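Local coordinates for protein SSD1 (Saccharomyces cerevisiae S288C, PDB 7AM1) that binds mRNA untranslated regions and represses translation as a non-enzymatic pseudonuclease of the RNase II family, at residues P340-L345 / S407-R412; S401-G406 / Q432-E437; R411-R416 / R665-H670; A634-A639 / Y657-A662. One frame throughout, in Å; residues are numbered along the deposited sequence.

Contact 1. Residues P340-L345 / S407-R412; sequences PSFQPL and SSVDRR
The first turn of helix 408-416 in the RNB domain, capped by Ser407, receives the ring of Phe342 from the loop between helices 311-321 and 349-354. The backbones are nearest at Phe342 and Val409, whose CA atoms are 6.7 Å apart. With its CG anti to the carbonyl carbon (chi1 -68°), Phe342 sends its ring out along the first turn, where CD1, CE1 and CZ meet Val409, Ser408 and Arg412 in turn. Phe342 CD1 packs tightly on Val409 CG2, at 3.3 Å, as the two side chains slide past each other in opposite directions. CE1 meets the hydroxyl of Ser408 at the ring edge, where OG lies close to the ring plane. Farther out, Phe342 CZ touches CD of Arg412 at 3.5 Å and also stands over one face of the guanidinium; the two planes are 50° apart, far from a parallel stack. The extended arm of Arg412 crosses the Phe342 side chain at about a right angle, and its NH1 continues to the carbonyl of Glu328. Exchanging this arginine for an alanine would take away the arm lying against Phe342, and would probably leave the Glu328 carbonyl and the Ser408 hydroxyl without their donor and the ring tip without the arginine's packing. The backbone of the loop has its own tie, Phe342 O being hydrogen-bonded to Ser433 OG. At the cap, Ser407 OG accepts a weak bond from Asp410 N, at 3.4 Å. One turn on, Arg412 NE reaches back to Ser408 OG at 2.9 Å, and OG lies in the guanidinium plane.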
loop_
_atom_site.group_PDB
_atom_site.type_symbol
_atom_site.label_atom_id
_atom_site.label_comp_id
_atom_site.label_asym_id
_atom_site.label_seq_id
_atom_site.Cartn_x
_atom_site.Cartn_y
_atom_site.Cartn_z
ATOM N N PRO A 340 9.948 7.691 31.720
ATOM C CA PRO A 340 8.699 8.049 32.417
ATOM C C PRO A 340 8.318 9.516 32.307
ATOM O O PRO A 340 7.132 9.839 32.447
ATOM C CB PRO A 340 8.988 7.660 33.876
ATOM C CG PRO A 340 10.042 6.612 33.787
ATOM C CD PRO A 340 10.893 6.989 32.609
ATOM N N SER A 341 9.277 10.417 32.066
ATOM C CA SER A 341 8.958 11.837 31.985
ATOM C C SER A 341 7.959 12.147 30.878
ATOM O O SER A 341 7.275 13.175 30.945
ATOM C CB SER A 341 10.236 12.653 31.767
ATOM O OG SER A 341 10.926 12.229 30.604
ATOM N N PHE A 342 7.867 11.297 29.859
ATOM C CA PHE A 342 6.918 11.505 28.768
ATOM C C PHE A 342 5.508 11.198 29.259
ATOM O O PHE A 342 5.150 10.033 29.457
ATOM C CB PHE A 342 7.301 10.641 27.573
ATOM C CG PHE A 342 8.583 11.065 26.913
ATOM C CD1 PHE A 342 8.801 12.395 26.596
ATOM C CD2 PHE A 342 9.575 10.144 26.625
ATOM C CE1 PHE A 342 9.973 12.798 25.993
ATOM C CE2 PHE A 342 10.752 10.542 26.022
ATOM C CZ PHE A 342 10.950 11.872 25.707
ATOM N N GLN A 343 4.711 12.245 29.452
ATOM C CA GLN A 343 3.368 12.129 29.997
ATOM C C GLN A 343 2.488 13.185 29.366
ATOM O O GLN A 343 2.968 14.281 29.036
ATOM C CB GLN A 343 3.365 12.296 31.525
ATOM C CG GLN A 343 4.054 11.180 32.292
ATOM C CD GLN A 343 3.344 9.845 32.151
ATOM O OE1 GLN A 343 2.178 9.784 31.757
ATOM N NE2 GLN A 343 4.040 8.766 32.490
ATOM N N PRO A 344 1.196 12.914 29.182
ATOM C CA PRO A 344 0.293 13.952 28.686
ATOM C C PRO A 344 0.092 15.037 29.732
ATOM O O PRO A 344 0.035 14.762 30.933
ATOM C CB PRO A 344 -1.010 13.198 28.398
ATOM C CG PRO A 344 -0.945 11.982 29.257
ATOM C CD PRO A 344 0.506 11.620 29.373
ATOM N N LEU A 345 -0.005 16.274 29.266
ATOM C CA LEU A 345 -0.230 17.395 30.172
ATOM C C LEU A 345 -1.714 17.479 30.511
ATOM O O LEU A 345 -2.551 17.417 29.605
ATOM C CB LEU A 345 0.240 18.698 29.534
ATOM C CG LEU A 345 1.742 18.788 29.255
ATOM C CD1 LEU A 345 2.092 20.119 28.614
ATOM C CD2 LEU A 345 2.531 18.589 30.541
ATOM N N SER A 407 7.388 21.212 22.351
ATOM C CA SER A 407 7.972 20.473 23.457
ATOM C C SER A 407 8.720 19.240 22.949
ATOM O O SER A 407 8.657 18.872 21.772
ATOM C CB SER A 407 6.888 20.041 24.444
ATOM O OG SER A 407 6.070 19.023 23.885
ATOM N N SER A 408 9.421 18.585 23.878
ATOM C CA SER A 408 10.179 17.384 23.543
ATOM C C SER A 408 9.275 16.291 22.983
ATOM O O SER A 408 9.644 15.593 22.029
ATOM C CB SER A 408 10.923 16.887 24.781
ATOM O OG SER A 408 11.648 15.704 24.503
ATOM N N VAL A 409 8.094 16.108 23.580
ATOM C CA VAL A 409 7.163 15.094 23.095
ATOM C C VAL A 409 6.699 15.430 21.685
ATOM O O VAL A 409 6.624 14.558 20.811
ATOM C CB VAL A 409 5.973 14.960 24.064
ATOM C CG1 VAL A 409 4.834 14.205 23.406
ATOM C CG2 VAL A 409 6.409 14.262 25.340
ATOM N N ASP A 410 6.373 16.699 21.443
ATOM C CA ASP A 410 5.899 17.110 20.127
ATOM C C ASP A 410 6.957 16.846 19.063
ATOM O O ASP A 410 6.668 16.257 18.013
ATOM C CB ASP A 410 5.505 18.589 20.174
ATOM C CG ASP A 410 4.967 19.096 18.857
ATOM O OD1 ASP A 410 4.191 18.364 18.208
ATOM O OD2 ASP A 410 5.284 20.247 18.492
ATOM N N ARG A 411 8.198 17.263 19.328
ATOM C CA ARG A 411 9.282 17.071 18.370
ATOM C C ARG A 411 9.531 15.595 18.100
ATOM O O ARG A 411 9.759 15.196 16.952
ATOM C CB ARG A 411 10.556 17.736 18.892
ATOM C CG ARG A 411 10.470 19.249 18.975
ATOM C CD ARG A 411 11.714 19.861 19.614
ATOM N NE ARG A 411 11.790 19.592 21.048
ATOM N N ARG A 412 9.494 14.771 19.147
ATOM C CA ARG A 412 9.758 13.346 18.983
ATOM C C ARG A 412 8.605 12.664 18.256
ATOM O O ARG A 412 8.823 11.734 17.471
ATOM C CB ARG A 412 10.006 12.727 20.358
ATOM C CG ARG A 412 11.312 13.239 20.967
ATOM C CD ARG A 412 11.403 13.022 22.470
ATOM N NE ARG A 412 12.687 13.484 22.997
ATOM C CZ ARG A 412 13.829 12.805 22.946
ATOM N NH1 ARG A 412 13.880 11.601 22.393
ATOM N NH2 ARG A 412 14.927 13.343 23.457
#

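Contact 2. Residues S401-G406 / Q432-E437; sequences SHIEEG and QSFNDE
Apolar packing is the substance of this contact: Ile403, in the loop ahead of helix 408-416, meets the ring of Phe434, on helix 432-438. Phe434 CE2 does most of the touching, lying 3.5 Å from Ile403 CG1 and 3.7 Å from Ile403 CD1. Because Ile403 holds CG1 anti to the carbonyl carbon (chi1 -62°), the longer branch of the side chain is the one sent to the ring, and the two side chains cross obliquely. The backbones stay well apart, with the CA atoms of His402 and Phe434 separated by 9.0 Å, so the gap is spanned by side chains. Val409 and Pro344 add to the apolar patch at Phe434, and the side chain of His670 touches Ile403.

Polar groups lie round this patch. The carbonyl O of His402 is 4.1 Å from Phe434 CE2, but its hydrogen bond goes to the backbone of Leu345, while Ile403 O is bonded to Arg674 NH2. At the end of the loop, Gly406 N is bonded to Asp410 OD2.

The chemistry implies two separate kinds of hold within the RNB domain: these polar backbone atoms of the loop are satisfied by partners outside the contact, whereas the Ile403-Phe434 fit itself rests on shape and on the burial of both side chains.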
loop_
_atom_site.group_PDB
_atom_site.type_symbol
_atom_site.label_atom_id
_atom_site.label_comp_id
_atom_site.label_asym_id
_atom_site.label_seq_id
_atom_site.Cartn_x
_atom_site.Cartn_y
_atom_site.Cartn_z
ATOM N N SER A 401 -4.252 19.139 22.995
ATOM C CA SER A 401 -4.490 19.808 24.266
ATOM C C SER A 401 -3.664 19.208 25.397
ATOM O O SER A 401 -3.639 19.781 26.490
ATOM C CB SER A 401 -5.978 19.758 24.625
ATOM O OG SER A 401 -6.371 18.453 25.009
ATOM N N HIS A 402 -3.004 18.072 25.166
ATOM C CA HIS A 402 -2.129 17.455 26.154
ATOM C C HIS A 402 -0.655 17.582 25.793
ATOM O O HIS A 402 0.188 16.973 26.459
ATOM C CB HIS A 402 -2.479 15.976 26.329
ATOM C CG HIS A 402 -3.862 15.736 26.843
ATOM N ND1 HIS A 402 -4.949 15.575 26.011
ATOM C CD2 HIS A 402 -4.334 15.624 28.107
ATOM C CE1 HIS A 402 -6.031 15.372 26.741
ATOM N NE2 HIS A 402 -5.686 15.400 28.016
ATOM N N ILE A 403 -0.327 18.343 24.751
ATOM C CA ILE A 403 1.044 18.446 24.263
ATOM C C ILE A 403 1.341 19.914 23.993
ATOM O O ILE A 403 0.640 20.555 23.204
ATOM C CB ILE A 403 1.273 17.607 22.990
ATOM C CG1 ILE A 403 1.032 16.121 23.297
ATOM C CG2 ILE A 403 2.673 17.862 22.436
ATOM C CD1 ILE A 403 1.130 15.182 22.094
ATOM N N GLU A 404 2.388 20.435 24.623
ATOM C CA GLU A 404 2.833 21.799 24.366
ATOM C C GLU A 404 3.572 21.823 23.033
ATOM O O GLU A 404 4.548 21.087 22.844
ATOM C CB GLU A 404 3.724 22.288 25.504
ATOM C CG GLU A 404 4.232 23.717 25.347
ATOM N N GLU A 405 3.095 22.647 22.104
ATOM C CA GLU A 405 3.710 22.731 20.786
ATOM C C GLU A 405 5.177 23.125 20.910
ATOM O O GLU A 405 5.520 24.097 21.589
ATOM C CB GLU A 405 2.944 23.737 19.928
ATOM C CG GLU A 405 3.458 23.896 18.510
ATOM C CD GLU A 405 2.517 24.723 17.653
ATOM O OE1 GLU A 405 1.628 25.390 18.225
ATOM O OE2 GLU A 405 2.663 24.710 16.412
ATOM N N GLY A 406 6.042 22.364 20.244
ATOM C CA GLY A 406 7.468 22.571 20.325
ATOM C C GLY A 406 8.147 21.858 21.471
ATOM O O GLY A 406 9.383 21.885 21.550
ATOM N N GLN A 432 3.848 5.232 25.081
ATOM C CA GLN A 432 2.844 4.312 25.601
ATOM C C GLN A 432 1.962 4.990 26.638
ATOM O O GLN A 432 0.754 4.735 26.702
ATOM C CB GLN A 432 3.524 3.088 26.216
ATOM C CG GLN A 432 3.400 1.829 25.385
ATOM C CD GLN A 432 1.963 1.381 25.226
ATOM O OE1 GLN A 432 1.102 1.732 26.031
ATOM N NE2 GLN A 432 1.695 0.607 24.183
ATOM N N SER A 433 2.549 5.875 27.450
ATOM C CA SER A 433 1.789 6.555 28.490
ATOM C C SER A 433 0.647 7.378 27.910
ATOM O O SER A 433 -0.395 7.532 28.558
ATOM C CB SER A 433 2.720 7.449 29.312
ATOM O OG SER A 433 3.338 8.427 28.492
ATOM N N PHE A 434 0.818 7.915 26.700
ATOM C CA PHE A 434 -0.259 8.667 26.065
ATOM C C PHE A 434 -1.383 7.742 25.619
ATOM O O PHE A 434 -2.564 8.025 25.850
ATOM C CB PHE A 434 0.280 9.462 24.876
ATOM C CG PHE A 434 0.957 10.745 25.260
ATOM C CD1 PHE A 434 2.125 10.734 26.006
ATOM C CD2 PHE A 434 0.434 11.961 24.862
ATOM C CE1 PHE A 434 2.751 11.913 26.356
ATOM C CE2 PHE A 434 1.055 13.144 25.207
ATOM C CZ PHE A 434 2.215 13.121 25.956
ATOM N N ASN A 435 -1.032 6.633 24.963
ATOM C CA ASN A 435 -2.034 5.652 24.563
ATOM C C ASN A 435 -2.878 5.216 25.751
ATOM O O ASN A 435 -4.112 5.257 25.704
ATOM C CB ASN A 435 -1.346 4.441 23.929
ATOM C CG ASN A 435 -0.808 4.731 22.546
ATOM O OD1 ASN A 435 -0.607 5.883 22.173
ATOM N ND2 ASN A 435 -0.565 3.679 21.779
ATOM N N ASP A 436 -2.218 4.802 26.836
ATOM C CA ASP A 436 -2.929 4.269 27.993
ATOM C C ASP A 436 -3.849 5.314 28.618
ATOM O O ASP A 436 -4.997 5.011 28.965
ATOM C CB ASP A 436 -1.923 3.763 29.028
ATOM C CG ASP A 436 -1.149 2.545 28.554
ATOM O OD1 ASP A 436 -1.475 1.991 27.481
ATOM O OD2 ASP A 436 -0.196 2.148 29.259
ATOM N N GLU A 437 -3.366 6.550 28.776
ATOM C CA GLU A 437 -4.119 7.545 29.531
ATOM C C GLU A 437 -5.162 8.267 28.686
ATOM O O GLU A 437 -6.179 8.718 29.226
ATOM C CB GLU A 437 -3.164 8.573 30.145
ATOM C CG GLU A 437 -3.854 9.644 30.981
#

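Contact 3. Residues R411-R416 / R665-H670; sequences RRARKR and RRYADH
Arg414 on helix 408-416 and Tyr667 bring their CA atoms to 6.1 Å, with the backbones of Tyr667 and Ser417 hydrogen-bonded nearby. Tyr667 aims its ring at the helix, CG being anti to the backbone N (chi1 -172°), and lays one face against the backbone of Arg414. The CA of Arg414 makes a CH-pi contact, 3.6 Å from the centroid of the Tyr667 ring and 12° off the ring normal; CB of His670 covers the opposite face. The arginine then runs over the ring: Arg414 CB is 3.6 Å from Tyr667 CZ, and CG follows at CE2. A bend at chi3 brings the guanidinium round and turns one of its faces to the phenol end, the two planes 58° apart. Arg414 NH2 stands 3.1 Å from Tyr667 OH, but the angle is too poor for a hydrogen bond. The hydroxyl is instead hydrogen-bonded to Asp410 OD1, one turn earlier on the same helix. Tyr667 belongs to the Arg-Arg-Tyr-Ala-Asp-His run of the ribonuclease II family signature, which leads into helix 668-681 of the RNB domain and is kept in this pseudonuclease. Beside the tyrosine, CB of Ala413 sits 4.1 Å from Tyr667 CD1. Within the same run, Arg666 grips Asp669 side-on in a salt bridge, NE to OD1 and NH2 to OD2, each at 2.8 Å. A second carboxylate, that of Asp530, bridges to both Arg666 NH1 and Arg665 NH2.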
loop_
_atom_site.group_PDB
_atom_site.type_symbol
_atom_site.label_atom_id
_atom_site.label_comp_id
_atom_site.label_asym_id
_atom_site.label_seq_id
_atom_site.Cartn_x
_atom_site.Cartn_y
_atom_site.Cartn_z
ATOM N N ARG A 411 8.198 17.263 19.328
ATOM C CA ARG A 411 9.282 17.071 18.370
ATOM C C ARG A 411 9.531 15.595 18.100
ATOM O O ARG A 411 9.759 15.196 16.952
ATOM C CB ARG A 411 10.556 17.736 18.892
ATOM C CG ARG A 411 10.470 19.249 18.975
ATOM C CD ARG A 411 11.714 19.861 19.614
ATOM N NE ARG A 411 11.790 19.592 21.048
ATOM N N ARG A 412 9.494 14.771 19.147
ATOM C CA ARG A 412 9.758 13.346 18.983
ATOM C C ARG A 412 8.605 12.664 18.256
ATOM O O ARG A 412 8.823 11.734 17.471
ATOM C CB ARG A 412 10.006 12.727 20.358
ATOM C CG ARG A 412 11.312 13.239 20.967
ATOM C CD ARG A 412 11.403 13.022 22.470
ATOM N NE ARG A 412 12.687 13.484 22.997
ATOM C CZ ARG A 412 13.829 12.805 22.946
ATOM N NH1 ARG A 412 13.880 11.601 22.393
ATOM N NH2 ARG A 412 14.927 13.343 23.457
ATOM N N ALA A 413 7.369 13.109 18.506
ATOM C CA ALA A 413 6.224 12.594 17.759
ATOM C C ALA A 413 6.253 13.071 16.313
ATOM O O ALA A 413 5.857 12.338 15.400
ATOM C CB ALA A 413 4.921 13.025 18.432
ATOM N N ARG A 414 6.689 14.311 16.089
ATOM C CA ARG A 414 6.844 14.807 14.727
ATOM C C ARG A 414 7.883 13.985 13.973
ATOM O O ARG A 414 7.722 13.708 12.777
ATOM C CB ARG A 414 7.233 16.285 14.757
ATOM C CG ARG A 414 7.340 16.951 13.394
ATOM C CD ARG A 414 7.964 18.334 13.517
ATOM N NE ARG A 414 7.094 19.274 14.220
ATOM C CZ ARG A 414 6.262 20.129 13.629
ATOM N NH1 ARG A 414 6.172 20.179 12.306
ATOM N NH2 ARG A 414 5.516 20.942 14.369
ATOM N N LYS A 415 8.959 13.582 14.658
ATOM C CA LYS A 415 9.987 12.767 14.017
ATOM C C LYS A 415 9.447 11.392 13.637
ATOM O O LYS A 415 9.677 10.911 12.520
ATOM C CB LYS A 415 11.200 12.627 14.939
ATOM C CG LYS A 415 12.390 11.928 14.289
ATOM N N ARG A 416 8.740 10.733 14.562
ATOM C CA ARG A 416 8.107 9.455 14.242
ATOM C C ARG A 416 7.101 9.628 13.115
ATOM O O ARG A 416 7.106 8.873 12.135
ATOM C CB ARG A 416 7.421 8.883 15.483
ATOM C CG ARG A 416 8.317 8.052 16.375
ATOM C CD ARG A 416 7.520 7.155 17.326
ATOM N NE ARG A 416 8.414 6.574 18.322
ATOM C CZ ARG A 416 8.210 5.426 18.958
ATOM N NH1 ARG A 416 7.118 4.705 18.732
ATOM N NH2 ARG A 416 9.107 5.004 19.838
ATOM N N ARG A 665 -2.310 8.196 15.793
ATOM C CA ARG A 665 -1.414 7.460 14.911
ATOM C C ARG A 665 -0.880 8.264 13.734
ATOM O O ARG A 665 0.006 7.764 13.031
ATOM C CB ARG A 665 -2.107 6.197 14.366
ATOM C CG ARG A 665 -3.495 6.417 13.762
ATOM C CD ARG A 665 -4.055 5.108 13.221
ATOM N NE ARG A 665 -5.308 5.269 12.495
ATOM C CZ ARG A 665 -5.396 5.570 11.201
ATOM N NH1 ARG A 665 -4.301 5.773 10.475
ATOM N NH2 ARG A 665 -6.592 5.684 10.633
ATOM N N ARG A 666 -1.369 9.482 13.504
ATOM C CA ARG A 666 -0.904 10.338 12.419
ATOM C C ARG A 666 -0.518 11.702 12.976
ATOM O O ARG A 666 -1.331 12.360 13.634
ATOM C CB ARG A 666 -1.983 10.509 11.347
ATOM C CG ARG A 666 -2.526 9.215 10.785
ATOM C CD ARG A 666 -3.401 9.489 9.559
ATOM N NE ARG A 666 -4.548 10.341 9.886
ATOM C CZ ARG A 666 -5.816 10.077 9.567
ATOM N NH1 ARG A 666 -6.130 8.975 8.895
ATOM N NH2 ARG A 666 -6.777 10.923 9.918
ATOM N N TYR A 667 0.714 12.136 12.702
ATOM C CA TYR A 667 1.128 13.446 13.184
ATOM C C TYR A 667 0.512 14.582 12.375
ATOM O O TYR A 667 0.331 15.680 12.907
ATOM C CB TYR A 667 2.650 13.597 13.161
ATOM C CG TYR A 667 3.085 14.879 13.828
ATOM C CD1 TYR A 667 3.239 14.944 15.206
ATOM C CD2 TYR A 667 3.292 16.036 13.088
ATOM C CE1 TYR A 667 3.612 16.120 15.827
ATOM C CE2 TYR A 667 3.664 17.216 13.700
ATOM C CZ TYR A 667 3.822 17.252 15.068
ATOM O OH TYR A 667 4.194 18.427 15.676
ATOM N N ALA A 668 0.198 14.356 11.096
ATOM C CA ALA A 668 -0.446 15.404 10.312
ATOM C C ALA A 668 -1.701 15.908 11.014
ATOM O O ALA A 668 -1.990 17.112 11.010
ATOM C CB ALA A 668 -0.788 14.886 8.915
ATOM N N ASP A 669 -2.451 14.995 11.640
ATOM C CA ASP A 669 -3.658 15.378 12.362
ATOM C C ASP A 669 -3.353 16.349 13.494
ATOM O O ASP A 669 -4.196 17.188 13.832
ATOM C CB ASP A 669 -4.358 14.129 12.904
ATOM C CG ASP A 669 -4.874 13.222 11.797
ATOM O OD1 ASP A 669 -4.086 12.911 10.880
ATOM O OD2 ASP A 669 -6.054 12.807 11.845
ATOM N N HIS A 670 -2.166 16.249 14.102
ATOM C CA HIS A 670 -1.791 17.206 15.138
ATOM C C HIS A 670 -1.764 18.619 14.575
ATOM O O HIS A 670 -2.307 19.549 15.178
ATOM C CB HIS A 670 -0.430 16.851 15.736
ATOM C CG HIS A 670 -0.445 15.620 16.584
ATOM N ND1 HIS A 670 0.228 15.536 17.784
ATOM C CD2 HIS A 670 -1.055 14.423 16.409
ATOM C CE1 HIS A 670 0.036 14.340 18.310
ATOM N NE2 HIS A 670 -0.739 13.645 17.496
#

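Contact 4. Residues A634-A639 / Y657-A662; sequences ARYFIA and YTHFTA
The rings of Tyr636 and His659 meet through their polar atoms: the tyrosine hydroxyl lies at the edge of the imidazole, in its plane, and ND1 of the histidine lies near the phenol plane. CB of His659 is at the tyrosine edge too, 3.8 Å from Tyr636 CE1. The planes are turned 79° apart, with centroids separated by 5.3 Å. Arg575 makes a cation-pi contact with the Tyr636 ring, and the Tyr636 side chain is also touched by Ala668 and Cys699. The join between the two rings is a single hydrogen bond, Tyr636 OH to His659 ND1 at 2.7 Å, in which either could be the donor. Tyr636 lies on strand 635-638, which pairs antiparallel with strand 573-576 in a two-stranded sheet of the RNB domain; His659 comes from the loop that leads to helix 668-681. A chi1 of -87° swings the ring of His659 toward the phenol, and a chi2 of 178° turns its ND1 side to the hydroxyl. A phenylalanine at Tyr636 would keep the ring but lack the hydroxyl, and would probably leave ND1 of the buried histidine without this partner and the imidazole less firmly fixed. At the other end of the imidazole, NE2 is hydrogen-bonded to Asp529 OD2.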
loop_
_atom_site.group_PDB
_atom_site.type_symbol
_atom_site.label_atom_id
_atom_site.label_comp_id
_atom_site.label_asym_id
_atom_site.label_seq_id
_atom_site.Cartn_x
_atom_site.Cartn_y
_atom_site.Cartn_z
ATOM N N ALA A 634 -2.325 9.324 -1.907
ATOM C CA ALA A 634 -2.665 10.704 -1.594
ATOM C C ALA A 634 -1.468 11.424 -0.971
ATOM O O ALA A 634 -0.493 10.803 -0.532
ATOM C CB ALA A 634 -3.867 10.744 -0.647
ATOM N N ARG A 635 -1.549 12.756 -0.933
ATOM C CA ARG A 635 -0.461 13.571 -0.407
ATOM C C ARG A 635 -0.997 14.680 0.486
ATOM O O ARG A 635 -1.924 15.395 0.096
ATOM C CB ARG A 635 0.353 14.223 -1.533
ATOM C CG ARG A 635 0.829 13.275 -2.610
ATOM C CD ARG A 635 1.729 13.992 -3.606
ATOM N NE ARG A 635 3.125 13.895 -3.182
ATOM C CZ ARG A 635 3.772 14.802 -2.453
ATOM N NH1 ARG A 635 3.166 15.911 -2.046
ATOM N NH2 ARG A 635 5.039 14.592 -2.124
ATOM N N TYR A 636 -0.403 14.843 1.664
ATOM C CA TYR A 636 -0.580 16.088 2.394
ATOM C C TYR A 636 0.057 17.236 1.614
ATOM O O TYR A 636 1.056 17.058 0.909
ATOM C CB TYR A 636 0.048 16.016 3.784
ATOM C CG TYR A 636 -0.489 14.919 4.673
ATOM C CD1 TYR A 636 -1.812 14.921 5.104
ATOM C CD2 TYR A 636 0.340 13.904 5.113
ATOM C CE1 TYR A 636 -2.296 13.922 5.930
ATOM C CE2 TYR A 636 -0.124 12.909 5.932
ATOM C CZ TYR A 636 -1.441 12.913 6.339
ATOM O OH TYR A 636 -1.894 11.909 7.161
ATOM N N PHE A 637 -0.524 18.426 1.757
ATOM C CA PHE A 637 -0.008 19.618 1.098
ATOM C C PHE A 637 -0.541 20.849 1.819
ATOM O O PHE A 637 -1.527 20.779 2.556
ATOM C CB PHE A 637 -0.396 19.665 -0.383
ATOM C CG PHE A 637 -1.852 19.968 -0.620
ATOM C CD1 PHE A 637 -2.815 18.981 -0.467
ATOM C CD2 PHE A 637 -2.257 21.243 -0.982
ATOM C CE1 PHE A 637 -4.157 19.259 -0.685
ATOM C CE2 PHE A 637 -3.593 21.527 -1.202
ATOM C CZ PHE A 637 -4.544 20.535 -1.053
ATOM N N ILE A 638 0.128 21.978 1.597
ATOM C CA ILE A 638 -0.291 23.261 2.150
ATOM C C ILE A 638 -1.053 24.019 1.073
ATOM O O ILE A 638 -0.552 24.201 -0.044
ATOM C CB ILE A 638 0.916 24.068 2.657
ATOM C CG1 ILE A 638 1.724 23.233 3.657
ATOM C CG2 ILE A 638 0.467 25.394 3.270
ATOM C CD1 ILE A 638 0.909 22.679 4.816
ATOM N N ALA A 639 -2.255 24.486 1.422
ATOM C CA ALA A 639 -3.195 24.973 0.419
ATOM C C ALA A 639 -2.580 26.046 -0.465
ATOM O O ALA A 639 -2.818 26.071 -1.678
ATOM C CB ALA A 639 -4.462 25.504 1.098
ATOM N N TYR A 657 -10.094 17.820 1.205
ATOM C CA TYR A 657 -9.952 16.782 2.214
ATOM C C TYR A 657 -8.763 17.127 3.095
ATOM O O TYR A 657 -7.903 17.932 2.727
ATOM C CB TYR A 657 -9.779 15.399 1.556
ATOM C CG TYR A 657 -10.092 14.219 2.451
ATOM C CD1 TYR A 657 -11.375 14.033 2.961
ATOM C CD2 TYR A 657 -9.124 13.262 2.749
ATOM C CE1 TYR A 657 -11.675 12.962 3.774
ATOM C CE2 TYR A 657 -9.420 12.178 3.561
ATOM C CZ TYR A 657 -10.703 12.036 4.069
ATOM O OH TYR A 657 -11.021 10.967 4.879
ATOM N N THR A 658 -8.741 16.515 4.273
ATOM C CA THR A 658 -7.574 16.531 5.143
ATOM C C THR A 658 -7.705 15.372 6.122
ATOM O O THR A 658 -8.630 14.556 6.026
ATOM C CB THR A 658 -7.414 17.866 5.879
ATOM O OG1 THR A 658 -6.134 17.883 6.530
ATOM C CG2 THR A 658 -8.504 18.062 6.922
ATOM N N HIS A 659 -6.782 15.306 7.078
ATOM C CA HIS A 659 -6.753 14.242 8.071
ATOM C C HIS A 659 -6.893 14.834 9.463
ATOM O O HIS A 659 -6.035 15.606 9.911
ATOM C CB HIS A 659 -5.471 13.419 7.952
ATOM C CG HIS A 659 -5.580 12.295 6.973
ATOM N ND1 HIS A 659 -4.527 11.454 6.690
ATOM C CD2 HIS A 659 -6.620 11.863 6.220
ATOM C CE1 HIS A 659 -4.908 10.562 5.794
ATOM N NE2 HIS A 659 -6.176 10.784 5.496
ATOM N N PHE A 660 -7.972 14.449 10.143
ATOM C CA PHE A 660 -8.345 14.966 11.451
ATOM C C PHE A 660 -8.735 13.871 12.435
ATOM O O PHE A 660 -8.613 14.095 13.645
ATOM C CB PHE A 660 -9.507 15.967 11.282
ATOM C CG PHE A 660 -10.302 16.251 12.535
ATOM C CD1 PHE A 660 -9.965 17.314 13.361
ATOM C CD2 PHE A 660 -11.426 15.500 12.846
ATOM C CE1 PHE A 660 -10.712 17.596 14.498
ATOM C CE2 PHE A 660 -12.177 15.777 13.982
ATOM C CZ PHE A 660 -11.819 16.827 14.807
ATOM N N THR A 661 -9.114 12.679 11.963
ATOM C CA THR A 661 -9.801 11.684 12.777
ATOM C C THR A 661 -8.884 10.662 13.448
ATOM O O THR A 661 -9.394 9.754 14.113
ATOM C CB THR A 661 -10.835 10.920 11.921
ATOM O OG1 THR A 661 -10.245 10.531 10.670
ATOM C CG2 THR A 661 -12.085 11.772 11.656
ATOM N N ALA A 662 -7.561 10.767 13.310
ATOM C CA ALA A 662 -6.650 9.754 13.853
ATOM C C ALA A 662 -5.381 10.399 14.403
ATOM O O ALA A 662 -4.264 10.055 14.005
ATOM C CB ALA A 662 -6.320 8.708 12.787
#

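From the N terminus, 340-345 opens contact 1 ahead of the RNB sheet, and the chain passes through strands before 401-406 opens contact 2. Contact 1 closes at 407-412, on helix 408-416, before contact 2 closes at 432-437, so the two cross. Contact 3 opens on that same helix, sharing Arg411 and Arg412 with contact 1, and crosses contact 2; it closes at 665-670, some 250 residues later. Nested inside its long loop, contact 4 meets it where Ala662 N bonds to Asp669 OD2. Helix 408-416 is thus tied to the 340-345 loop and to the signature run entering helix 668-681, whose Ala668 touches Tyr636, while contact 2 joins the loop ahead of helix 408-416 to helix 432-438.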